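PDB 6SLN: RagA protein from Porphyromonas gingivalis, which probably imports peptides across the outer membrane as a TonB-dependent receptor, a beta-barrel closed by a plug domain, and carries a bound peptide here. Local coordinates for residues A[869-874]-A[922-927]; A[968-973]-A[980-985]. One frame throughout, in Å; residues are numbered along the deposited sequence.

Contact 1. Residues A[869-874]-A[922-927]; sequences KWMINN and ENASFL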
loop_
_atom_site.group_PDB
_atom_site.type_symbol
_atom_site.label_atom_id
_atom_site.label_comp_id
_atom_site.label_asym_id
_atom_site.label_seq_id
_atom_site.Cartn_x
_atom_site.Cartn_y
_atom_site.Cartn_z
ATOM N N LYS A 869 -45.187 -4.937 -3.442
ATOM C CA LYS A 869 -44.065 -4.678 -2.549
ATOM C C LYS A 869 -44.576 -4.257 -1.173
ATOM O O LYS A 869 -45.437 -3.378 -1.053
ATOM C CB LYS A 869 -43.147 -3.605 -3.147
ATOM C CG LYS A 869 -41.899 -3.262 -2.332
ATOM C CD LYS A 869 -40.715 -2.967 -3.268
ATOM C CE LYS A 869 -39.699 -2.010 -2.671
ATOM N NZ LYS A 869 -39.121 -2.416 -1.349
ATOM N N TRP A 870 -44.073 -4.926 -0.144
ATOM C CA TRP A 870 -44.216 -4.518 1.238
ATOM C C TRP A 870 -42.823 -4.284 1.803
ATOM O O TRP A 870 -41.810 -4.689 1.219
ATOM C CB TRP A 870 -44.981 -5.567 2.059
ATOM C CG TRP A 870 -46.256 -5.983 1.372
ATOM C CD1 TRP A 870 -46.386 -6.917 0.377
ATOM C CD2 TRP A 870 -47.572 -5.439 1.584
ATOM N NE1 TRP A 870 -47.707 -6.997 -0.023
ATOM C CE2 TRP A 870 -48.449 -6.103 0.703
ATOM C CE3 TRP A 870 -48.091 -4.474 2.444
ATOM C CZ2 TRP A 870 -49.809 -5.828 0.660
ATOM C CZ3 TRP A 870 -49.460 -4.194 2.393
ATOM C CH2 TRP A 870 -50.293 -4.864 1.507
ATOM N N MET A 871 -42.779 -3.600 2.937
ATOM C CA MET A 871 -41.517 -3.174 3.512
ATOM C C MET A 871 -41.781 -2.788 4.952
ATOM O O MET A 871 -42.792 -2.150 5.253
ATOM C CB MET A 871 -40.921 -1.992 2.739
ATOM C CG MET A 871 -39.405 -1.863 2.883
ATOM S SD MET A 871 -38.622 -0.886 1.571
ATOM C CE MET A 871 -39.695 0.566 1.525
ATOM N N ILE A 872 -40.901 -3.214 5.842
ATOM C CA ILE A 872 -40.988 -2.773 7.227
ATOM C C ILE A 872 -40.333 -1.402 7.304
ATOM O O ILE A 872 -39.175 -1.236 6.910
ATOM C CB ILE A 872 -40.314 -3.774 8.175
ATOM C CG1 ILE A 872 -40.974 -5.136 8.026
ATOM C CG2 ILE A 872 -40.348 -3.282 9.622
ATOM C CD1 ILE A 872 -40.144 -6.248 8.535
ATOM N N ASN A 873 -41.086 -0.412 7.780
ATOM C CA ASN A 873 -40.583 0.943 7.924
ATOM C C ASN A 873 -39.907 1.053 9.278
ATOM O O ASN A 873 -40.492 1.504 10.260
ATOM C CB ASN A 873 -41.695 1.965 7.777
ATOM C CG ASN A 873 -41.156 3.366 7.609
ATOM O OD1 ASN A 873 -40.032 3.648 8.025
ATOM N ND2 ASN A 873 -41.939 4.248 6.975
ATOM N N ASN A 874 -38.633 0.674 9.307
ATOM C CA ASN A 874 -37.870 0.737 10.541
ATOM C C ASN A 874 -37.874 2.133 11.139
ATOM O O ASN A 874 -37.880 2.265 12.368
ATOM C CB ASN A 874 -36.445 0.283 10.273
ATOM C CG ASN A 874 -35.833 -0.454 11.425
ATOM O OD1 ASN A 874 -34.981 -1.300 11.215
ATOM N ND2 ASN A 874 -36.241 -0.143 12.637
ATOM N N GLU A 922 -45.582 -1.831 5.708
ATOM C CA GLU A 922 -46.329 -0.943 4.833
ATOM C C GLU A 922 -46.337 -1.442 3.397
ATOM O O GLU A 922 -45.378 -2.058 2.929
ATOM C CB GLU A 922 -45.750 0.471 4.864
ATOM C CG GLU A 922 -45.843 1.148 6.209
ATOM C CD GLU A 922 -45.316 2.563 6.152
ATOM O OE1 GLU A 922 -45.587 3.231 5.131
ATOM O OE2 GLU A 922 -44.621 2.996 7.102
ATOM N N ASN A 923 -47.432 -1.143 2.701
ATOM C CA ASN A 923 -47.528 -1.320 1.258
ATOM C C ASN A 923 -46.571 -0.399 0.510
ATOM O O ASN A 923 -46.906 0.760 0.219
ATOM C CB ASN A 923 -48.958 -1.056 0.802
ATOM C CG ASN A 923 -49.201 -1.505 -0.610
ATOM O OD1 ASN A 923 -48.369 -1.289 -1.500
ATOM N ND2 ASN A 923 -50.336 -2.153 -0.829
ATOM N N ALA A 924 -45.380 -0.905 0.183
ATOM C CA ALA A 924 -44.373 -0.117 -0.512
ATOM C C ALA A 924 -44.471 -0.244 -2.035
ATOM O O ALA A 924 -43.478 -0.007 -2.737
ATOM C CB ALA A 924 -42.972 -0.497 -0.025
ATOM N N SER A 925 -45.641 -0.600 -2.561
ATOM C CA SER A 925 -45.835 -0.594 -4.005
ATOM C C SER A 925 -45.839 0.838 -4.531
ATOM O O SER A 925 -46.106 1.798 -3.795
ATOM C CB SER A 925 -47.145 -1.290 -4.384
ATOM O OG SER A 925 -47.392 -2.389 -3.539
ATOM N N PHE A 926 -45.541 0.987 -5.822
ATOM C CA PHE A 926 -45.420 2.343 -6.340
ATOM C C PHE A 926 -45.459 2.357 -7.858
ATOM O O PHE A 926 -45.057 1.402 -8.518
ATOM C CB PHE A 926 -44.133 3.022 -5.856
ATOM C CG PHE A 926 -42.866 2.371 -6.358
ATOM C CD1 PHE A 926 -42.254 2.808 -7.529
ATOM C CD2 PHE A 926 -42.270 1.338 -5.646
ATOM C CE1 PHE A 926 -41.069 2.215 -7.981
ATOM C CE2 PHE A 926 -41.085 0.759 -6.091
ATOM C CZ PHE A 926 -40.489 1.204 -7.258
ATOM N N LEU A 927 -45.949 3.466 -8.391
ATOM C CA LEU A 927 -45.837 3.813 -9.797
ATOM C C LEU A 927 -44.933 5.034 -9.896
ATOM O O LEU A 927 -45.111 6.005 -9.154
ATOM C CB LEU A 927 -47.212 4.103 -10.381
ATOM C CG LEU A 927 -47.361 4.982 -11.614
ATOM C CD1 LEU A 927 -46.964 4.207 -12.843
ATOM C CD2 LEU A 927 -48.806 5.479 -11.738
#
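E922 carries the polar side of this antiparallel pairing with backbone and carboxylate. Its N gives a nearly straight bond to M871 O (2.8 Å, 168°), and its O takes a weak, bent one from M871 N, which makes M871 and E922 a hydrogen-bonded pair. The carboxylate reaches back to the other strand, where OE2 accepts from N873 ND2 (3.0 Å) from above the carboxylate plane. OE2 also forms a salt bridge with R876 and OE1 meets a lysine, so both oxygens of this buried acid face a cation and it is probably ionised. N873 itself is the N-cap of helix 874-879.

Farther along, A924 N bonds weakly to K869 O. Here 922-927 leaves regular strand geometry in an Asx turn: N923 OD1 grips both S925 N (3.0 Å) and S925 OG (2.5 Å). N923 CG lies over one face of the W870 indole, offset toward the rim, with N923 CB 3.6 Å from W870 CZ3 and the amide tilted 48° to the ring. With W870 CG anti to its carbonyl carbon (chi1 -49°), the six-membered ring is carried across the N923 backbone, where W870 CE3 comes to 3.4 Å from N923 N. On the face that bears M871 and E922, A924 CB sits 3.8 Å from both M871 CB and K869 CG.

The pairing joins the end of strand 857-873 to the start of 921-937, neighbours in the receptor barrel. K869 NZ bonds to G975 O, F793 of strand 792-802 packs on W870 and I872, and N874 ND2 hydrogen-bonds to the backbone of the bound peptide.

Contact 2. Residues A[968-973]-A[980-985]; sequences KGFDPE and KNQYPN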
loop_
_atom_site.group_PDB
_atom_site.type_symbol
_atom_site.label_atom_id
_atom_site.label_comp_id
_atom_site.label_asym_id
_atom_site.label_seq_id
_atom_site.Cartn_x
_atom_site.Cartn_y
_atom_site.Cartn_z
ATOM N N LYS A 968 -45.225 5.463 3.835
ATOM C CA LYS A 968 -45.054 6.616 4.713
ATOM C C LYS A 968 -43.594 6.942 4.997
ATOM O O LYS A 968 -43.324 7.820 5.829
ATOM C CB LYS A 968 -45.806 6.392 6.034
ATOM C CG LYS A 968 -47.318 6.182 5.871
ATOM C CD LYS A 968 -47.893 5.266 6.949
ATOM C CE LYS A 968 -48.910 4.257 6.354
ATOM N NZ LYS A 968 -48.411 3.423 5.167
ATOM N N GLY A 969 -42.648 6.271 4.340
ATOM C CA GLY A 969 -41.268 6.709 4.314
ATOM C C GLY A 969 -40.927 7.488 3.047
ATOM O O GLY A 969 -41.775 7.781 2.202
ATOM N N PHE A 970 -39.645 7.805 2.905
ATOM C CA PHE A 970 -39.252 8.717 1.835
ATOM C C PHE A 970 -39.380 8.060 0.465
ATOM O O PHE A 970 -39.922 8.653 -0.476
ATOM C CB PHE A 970 -37.823 9.202 2.062
ATOM C CG PHE A 970 -37.694 10.216 3.163
ATOM C CD1 PHE A 970 -37.547 9.809 4.482
ATOM C CD2 PHE A 970 -37.702 11.585 2.873
ATOM C CE1 PHE A 970 -37.407 10.752 5.496
ATOM C CE2 PHE A 970 -37.564 12.520 3.872
ATOM C CZ PHE A 970 -37.422 12.102 5.190
ATOM N N ASP A 971 -38.884 6.847 0.333
ATOM C CA ASP A 971 -38.843 6.197 -0.973
ATOM C C ASP A 971 -39.305 4.745 -0.853
ATOM O O ASP A 971 -38.626 3.927 -0.207
ATOM C CB ASP A 971 -37.425 6.278 -1.560
ATOM C CG ASP A 971 -37.356 5.808 -3.010
ATOM O OD1 ASP A 971 -38.408 5.401 -3.575
ATOM O OD2 ASP A 971 -36.237 5.836 -3.586
ATOM N N PRO A 972 -40.441 4.384 -1.459
ATOM C CA PRO A 972 -40.845 2.969 -1.443
ATOM C C PRO A 972 -39.837 2.060 -2.139
ATOM O O PRO A 972 -39.742 0.881 -1.789
ATOM C CB PRO A 972 -42.213 2.979 -2.147
ATOM C CG PRO A 972 -42.244 4.245 -2.956
ATOM C CD PRO A 972 -41.329 5.225 -2.278
ATOM N N GLU A 973 -39.049 2.580 -3.084
ATOM C CA GLU A 973 -38.025 1.763 -3.726
ATOM C C GLU A 973 -36.825 1.509 -2.827
ATOM O O GLU A 973 -36.081 0.553 -3.059
ATOM C CB GLU A 973 -37.554 2.427 -5.021
ATOM C CG GLU A 973 -36.682 1.547 -5.918
ATOM C CD GLU A 973 -36.433 2.185 -7.274
ATOM O OE1 GLU A 973 -35.648 1.644 -8.084
ATOM O OE2 GLU A 973 -37.038 3.244 -7.533
ATOM N N LYS A 980 -34.943 1.713 5.978
ATOM C CA LYS A 980 -34.385 2.312 7.181
ATOM C C LYS A 980 -33.295 3.298 6.791
ATOM O O LYS A 980 -32.432 2.967 5.974
ATOM C CB LYS A 980 -33.831 1.236 8.121
ATOM C CG LYS A 980 -32.899 0.254 7.438
ATOM C CD LYS A 980 -32.071 -0.536 8.434
ATOM C CE LYS A 980 -31.028 -1.406 7.697
ATOM N NZ LYS A 980 -30.606 -2.638 8.460
ATOM N N ASN A 981 -33.336 4.490 7.398
ATOM C CA ASN A 981 -32.481 5.621 7.058
ATOM C C ASN A 981 -32.145 5.643 5.569
ATOM O O ASN A 981 -30.972 5.542 5.179
ATOM C CB ASN A 981 -31.200 5.620 7.902
ATOM C CG ASN A 981 -30.393 6.915 7.729
ATOM O OD1 ASN A 981 -30.961 8.002 7.568
ATOM N ND2 ASN A 981 -29.076 6.795 7.734
ATOM N N GLN A 982 -33.167 5.774 4.730
ATOM C CA GLN A 982 -32.960 5.687 3.296
ATOM C C GLN A 982 -32.149 6.866 2.777
ATOM O O GLN A 982 -32.320 8.007 3.217
ATOM C CB GLN A 982 -34.299 5.623 2.571
ATOM C CG GLN A 982 -35.254 4.586 3.117
ATOM C CD GLN A 982 -36.656 4.783 2.563
ATOM O OE1 GLN A 982 -37.197 5.895 2.591
ATOM N NE2 GLN A 982 -37.249 3.710 2.047
ATOM N N TYR A 983 -31.231 6.572 1.862
ATOM C CA TYR A 983 -30.739 7.568 0.923
ATOM C C TYR A 983 -31.742 7.544 -0.226
ATOM O O TYR A 983 -31.658 6.675 -1.099
ATOM C CB TYR A 983 -29.307 7.249 0.461
ATOM C CG TYR A 983 -28.599 8.400 -0.231
ATOM C CD1 TYR A 983 -29.268 9.198 -1.165
ATOM C CD2 TYR A 983 -27.273 8.692 0.049
ATOM C CE1 TYR A 983 -28.638 10.254 -1.801
ATOM C CE2 TYR A 983 -26.627 9.769 -0.581
ATOM C CZ TYR A 983 -27.320 10.548 -1.508
ATOM O OH TYR A 983 -26.707 11.614 -2.151
ATOM N N PRO A 984 -32.724 8.439 -0.245
ATOM C CA PRO A 984 -33.829 8.292 -1.203
ATOM C C PRO A 984 -33.345 8.457 -2.635
ATOM O O PRO A 984 -32.342 9.122 -2.900
ATOM C CB PRO A 984 -34.792 9.420 -0.813
ATOM C CG PRO A 984 -34.301 9.934 0.543
ATOM C CD PRO A 984 -32.851 9.649 0.589
ATOM N N ASN A 985 -34.050 7.824 -3.567
ATOM C CA ASN A 985 -33.792 8.130 -4.965
ATOM C C ASN A 985 -34.101 9.597 -5.221
ATOM O O ASN A 985 -34.798 10.262 -4.449
ATOM C CB ASN A 985 -34.628 7.257 -5.900
ATOM C CG ASN A 985 -34.010 5.888 -6.130
ATOM O OD1 ASN A 985 -32.924 5.763 -6.704
ATOM N ND2 ASN A 985 -34.704 4.851 -5.677
#
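Two irregular loop segments meet mainly through side-chain-to-backbone bonds, within the buried connection that runs from barrel strand 951-964 through the short strand 978-979 to the last strand, 986-996. The amide of Q982 comes up to the D971 backbone and spans it. OE1 takes a bond from D971 N (3.0 Å, 157°) with the donor above the carbonyl plane, while NE2 gives a weak one to D971 O (2.7 Å) and a second to A974 O. D971 also grips N985 twice: OD2 accepts from N985 ND2 (2.8 Å) on its syn lone pair and from N985 N (3.0 Å) above the carboxylate plane. The D971 carboxylate and N985 amide planes stand 72° apart. D971 OD1 closes an Asx turn by accepting from E973 N. Beside these polar bonds, P984 CG touches F970 CB at 3.9 Å, and the F970 ring runs on to helices 390-396 and 234-237.

R928 of strand 921-937 makes salt bridges to D971 OD1 and E973 OE2, and N985 ND2 reaches T133 O. With the arginine and several N-H donors around it, the buried D971 carboxylate is probably charged, its two oxygens tying together three separate parts of the chain.

The contacts come in series along the chain, contact 1 complete before contact 2 begins, and their centres lie about 10 Å apart. Strand 921-937 and its partner 951-964 lead from one to the other, and strand 978-979, between the segments of contact 2, runs parallel beside 857-873. They touch directly: K968 NZ is 2.8 Å from E922 OE1 in a salt bridge, and P972 packs against K869, M871 and A924. Contact 2 thus lies against the face of contact 1 that bears M871 and E922. Together they place two peptide-binding residues, N874 and K980, consistent with a peptide site formed where barrel strands give way to the segments that follow them.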